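Local coordinates for protein iron transport multicopper oxidase FET3 (Saccharomyces cerevisiae, PDB 1ZPU) that oxidises ferrous to ferric iron with four copper ions, reducing dioxygen to water, for high-affinity iron uptake through the permease FTR1, at residues D12-D17 with G29-P34. Residues are numbered along the deposited sequence; the frame is centred on the assembly and turned at random.
Sequences DYRNVD and GQFPWP. With NAG (2-acetamido-2-deoxy-beta-D-glucopyranose), chain H.
R14 reaches from strand 2-14 to segment 29-34, in the loop between strands 22-27 and 36-39, laying its guanidinium against the start of the F31 side chain. CB of F31 sits over one face of this group, 3.5 Å from R14 NH1, while the phenyl plane is turned 77° from the guanidinium, so the two flat groups do not stack. Near the guanidinium plane, NH2 of R14 gives a weak hydrogen bond to G29 O, 3.4 Å long. Beyond R14, CG of F31 stands anti to the backbone N (chi1 -167°), and CE2 of its ring meets CG2 of V16 at 4.0 Å. R14 is steadied from its own strand: NE binds Y13 O at 3.0 Å; Y13 O lies in the guanidinium plane, while NE approaches from above the carbonyl plane. Replacing R14 with alanine would probably leave G29 O without this donor and F31 CB without the guanidinium face beneath it. Further out, R14 pairs through its backbone with R22, and W142 of strand 133-142 packs on V16. Here, at the surface of the first plastocyanin-like domain, one weak polar link and a small apolar touch join the strand to the loop, a modest attachment.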
loop_
_atom_site.group_PDB
_atom_site.type_symbol
_atom_site.label_atom_id
_atom_site.label_comp_id
_atom_site.label_asym_id
_atom_site.label_seq_id
_atom_site.Cartn_x
_atom_site.Cartn_y
_atom_site.Cartn_z
ATOM N N ASP A 12 -12.468 -20.605 1.427
ATOM C CA ASP A 12 -13.632 -21.031 2.188
ATOM C C ASP A 12 -14.695 -19.960 2.132
ATOM O O ASP A 12 -14.382 -18.783 1.937
ATOM C CB ASP A 12 -13.252 -21.307 3.637
ATOM C CG ASP A 12 -12.771 -22.732 3.839
ATOM O OD1 ASP A 12 -13.645 -23.611 4.061
ATOM O OD2 ASP A 12 -11.529 -22.973 3.757
ATOM N N TYR A 13 -15.945 -20.372 2.306
ATOM C CA TYR A 13 -17.061 -19.436 2.377
ATOM C C TYR A 13 -17.110 -18.688 3.711
ATOM O O TYR A 13 -17.000 -19.303 4.765
ATOM C CB TYR A 13 -18.385 -20.152 2.095
ATOM C CG TYR A 13 -18.575 -20.403 0.621
ATOM C CD1 TYR A 13 -18.138 -21.596 0.026
ATOM C CD2 TYR A 13 -19.150 -19.433 -0.196
ATOM C CE1 TYR A 13 -18.284 -21.812 -1.344
ATOM C CE2 TYR A 13 -19.305 -19.642 -1.562
ATOM C CZ TYR A 13 -18.873 -20.830 -2.136
ATOM O OH TYR A 13 -19.033 -21.021 -3.504
ATOM N N ARG A 14 -17.224 -17.365 3.648
ATOM C CA ARG A 14 -17.595 -16.559 4.808
ATOM C C ARG A 14 -18.624 -15.525 4.374
ATOM O O ARG A 14 -18.708 -15.166 3.189
ATOM C CB ARG A 14 -16.406 -15.791 5.397
ATOM C CG ARG A 14 -15.338 -16.590 6.107
ATOM C CD ARG A 14 -15.842 -17.456 7.235
ATOM N NE ARG A 14 -15.140 -18.725 7.099
ATOM C CZ ARG A 14 -14.140 -19.147 7.869
ATOM N NH1 ARG A 14 -13.733 -18.416 8.911
ATOM N NH2 ARG A 14 -13.574 -20.323 7.605
ATOM N N ASN A 15 -19.410 -15.046 5.331
ATOM C CA ASN A 15 -20.270 -13.924 5.064
ATOM C C ASN A 15 -19.736 -12.735 5.842
ATOM O O ASN A 15 -20.192 -12.457 6.942
ATOM C CB ASN A 15 -21.723 -14.237 5.415
ATOM C CG ASN A 15 -22.674 -13.154 4.949
ATOM O OD1 ASN A 15 -22.277 -11.993 4.819
ATOM N ND2 ASN A 15 -23.929 -13.517 4.684
ATOM N N VAL A 16 -18.750 -12.059 5.265
ATOM C CA VAL A 16 -18.032 -10.982 5.932
ATOM C C VAL A 16 -18.936 -9.770 6.125
ATOM O O VAL A 16 -19.027 -9.178 7.195
ATOM C CB VAL A 16 -16.845 -10.557 5.064
ATOM C CG1 VAL A 16 -16.101 -9.383 5.698
ATOM C CG2 VAL A 16 -15.942 -11.752 4.821
ATOM N N ASP A 17 -19.575 -9.423 5.024
ATOM C CA ASP A 17 -20.515 -8.331 4.877
ATOM C C ASP A 17 -21.653 -8.359 5.878
ATOM O O ASP A 17 -22.014 -7.330 6.473
ATOM C CB ASP A 17 -21.145 -8.475 3.482
ATOM C CG ASP A 17 -21.141 -7.211 2.775
ATOM O OD1 ASP A 17 -20.586 -6.291 3.410
ATOM O OD2 ASP A 17 -21.650 -7.102 1.640
ATOM N N GLY A 29 -7.158 -22.618 6.945
ATOM C CA GLY A 29 -8.589 -22.785 7.143
ATOM C C GLY A 29 -9.288 -21.703 7.950
ATOM O O GLY A 29 -10.502 -21.775 8.129
ATOM N N GLN A 30 -8.550 -20.699 8.427
ATOM C CA GLN A 30 -9.135 -19.676 9.306
ATOM C C GLN A 30 -9.282 -18.321 8.633
ATOM O O GLN A 30 -8.495 -17.958 7.760
ATOM C CB GLN A 30 -8.316 -19.527 10.586
ATOM C CG GLN A 30 -7.867 -20.837 11.173
ATOM C CD GLN A 30 -9.035 -21.741 11.505
ATOM O OE1 GLN A 30 -9.087 -22.897 11.071
ATOM N NE2 GLN A 30 -9.988 -21.216 12.272
ATOM N N PHE A 31 -10.299 -17.576 9.053
ATOM C CA PHE A 31 -10.503 -16.223 8.592
ATOM C C PHE A 31 -11.046 -15.425 9.741
ATOM O O PHE A 31 -11.946 -15.900 10.426
ATOM C CB PHE A 31 -11.509 -16.196 7.449
ATOM C CG PHE A 31 -11.543 -14.889 6.721
ATOM C CD1 PHE A 31 -10.662 -14.644 5.671
ATOM C CD2 PHE A 31 -12.438 -13.897 7.095
ATOM C CE1 PHE A 31 -10.671 -13.452 5.003
ATOM C CE2 PHE A 31 -12.459 -12.690 6.442
ATOM C CZ PHE A 31 -11.571 -12.461 5.390
ATOM N N PRO A 32 -10.558 -14.185 9.929
ATOM C CA PRO A 32 -9.558 -13.478 9.107
ATOM C C PRO A 32 -8.129 -13.962 9.331
ATOM O O PRO A 32 -7.893 -14.715 10.259
ATOM C CB PRO A 32 -9.700 -12.016 9.558
ATOM C CG PRO A 32 -10.294 -12.091 10.907
ATOM C CD PRO A 32 -11.076 -13.356 11.029
ATOM N N TRP A 33 -7.193 -13.521 8.491
ATOM C CA TRP A 33 -5.766 -13.802 8.680
ATOM C C TRP A 33 -5.245 -13.228 10.001
ATOM O O TRP A 33 -5.807 -12.266 10.519
ATOM C CB TRP A 33 -4.974 -13.268 7.490
ATOM C CG TRP A 33 -5.072 -14.161 6.295
ATOM C CD1 TRP A 33 -6.203 -14.470 5.583
ATOM C CD2 TRP A 33 -4.003 -14.877 5.675
ATOM N NE1 TRP A 33 -5.899 -15.342 4.566
ATOM C CE2 TRP A 33 -4.555 -15.604 4.598
ATOM C CE3 TRP A 33 -2.635 -14.982 5.930
ATOM C CZ2 TRP A 33 -3.778 -16.433 3.776
ATOM C CZ3 TRP A 33 -1.870 -15.794 5.120
ATOM C CH2 TRP A 33 -2.443 -16.516 4.051
ATOM N N PRO A 34 -4.189 -13.826 10.570
ATOM C CA PRO A 34 -3.699 -13.398 11.884
ATOM C C PRO A 34 -3.012 -12.037 11.857
ATOM O O PRO A 34 -2.634 -11.560 10.789
ATOM C CB PRO A 34 -2.657 -14.461 12.217
ATOM C CG PRO A 34 -2.180 -14.937 10.889
ATOM C CD PRO A 34 -3.386 -14.937 10.025
HETATM C C1 NAG H . -25.235 -4.516 10.112
HETATM C C2 NAG H . -25.299 -5.980 9.668
HETATM C C3 NAG H . -25.871 -6.156 8.262
HETATM C C4 NAG H . -27.164 -5.382 8.047
HETATM C C5 NAG H . -26.901 -3.954 8.531
HETATM C C6 NAG H . -28.138 -3.079 8.495
HETATM C C7 NAG H . -23.406 -7.561 10.092
HETATM C C8 NAG H . -23.906 -8.115 11.397
HETATM N N2 NAG H . -23.954 -6.462 9.580
HETATM O O3 NAG H . -26.114 -7.511 7.969
HETATM O O4 NAG H . -27.483 -5.424 6.667
HETATM O O5 NAG H . -26.529 -4.020 9.891
HETATM O O6 NAG H . -28.990 -3.584 9.500
HETATM O O7 NAG H . -22.458 -8.079 9.510
#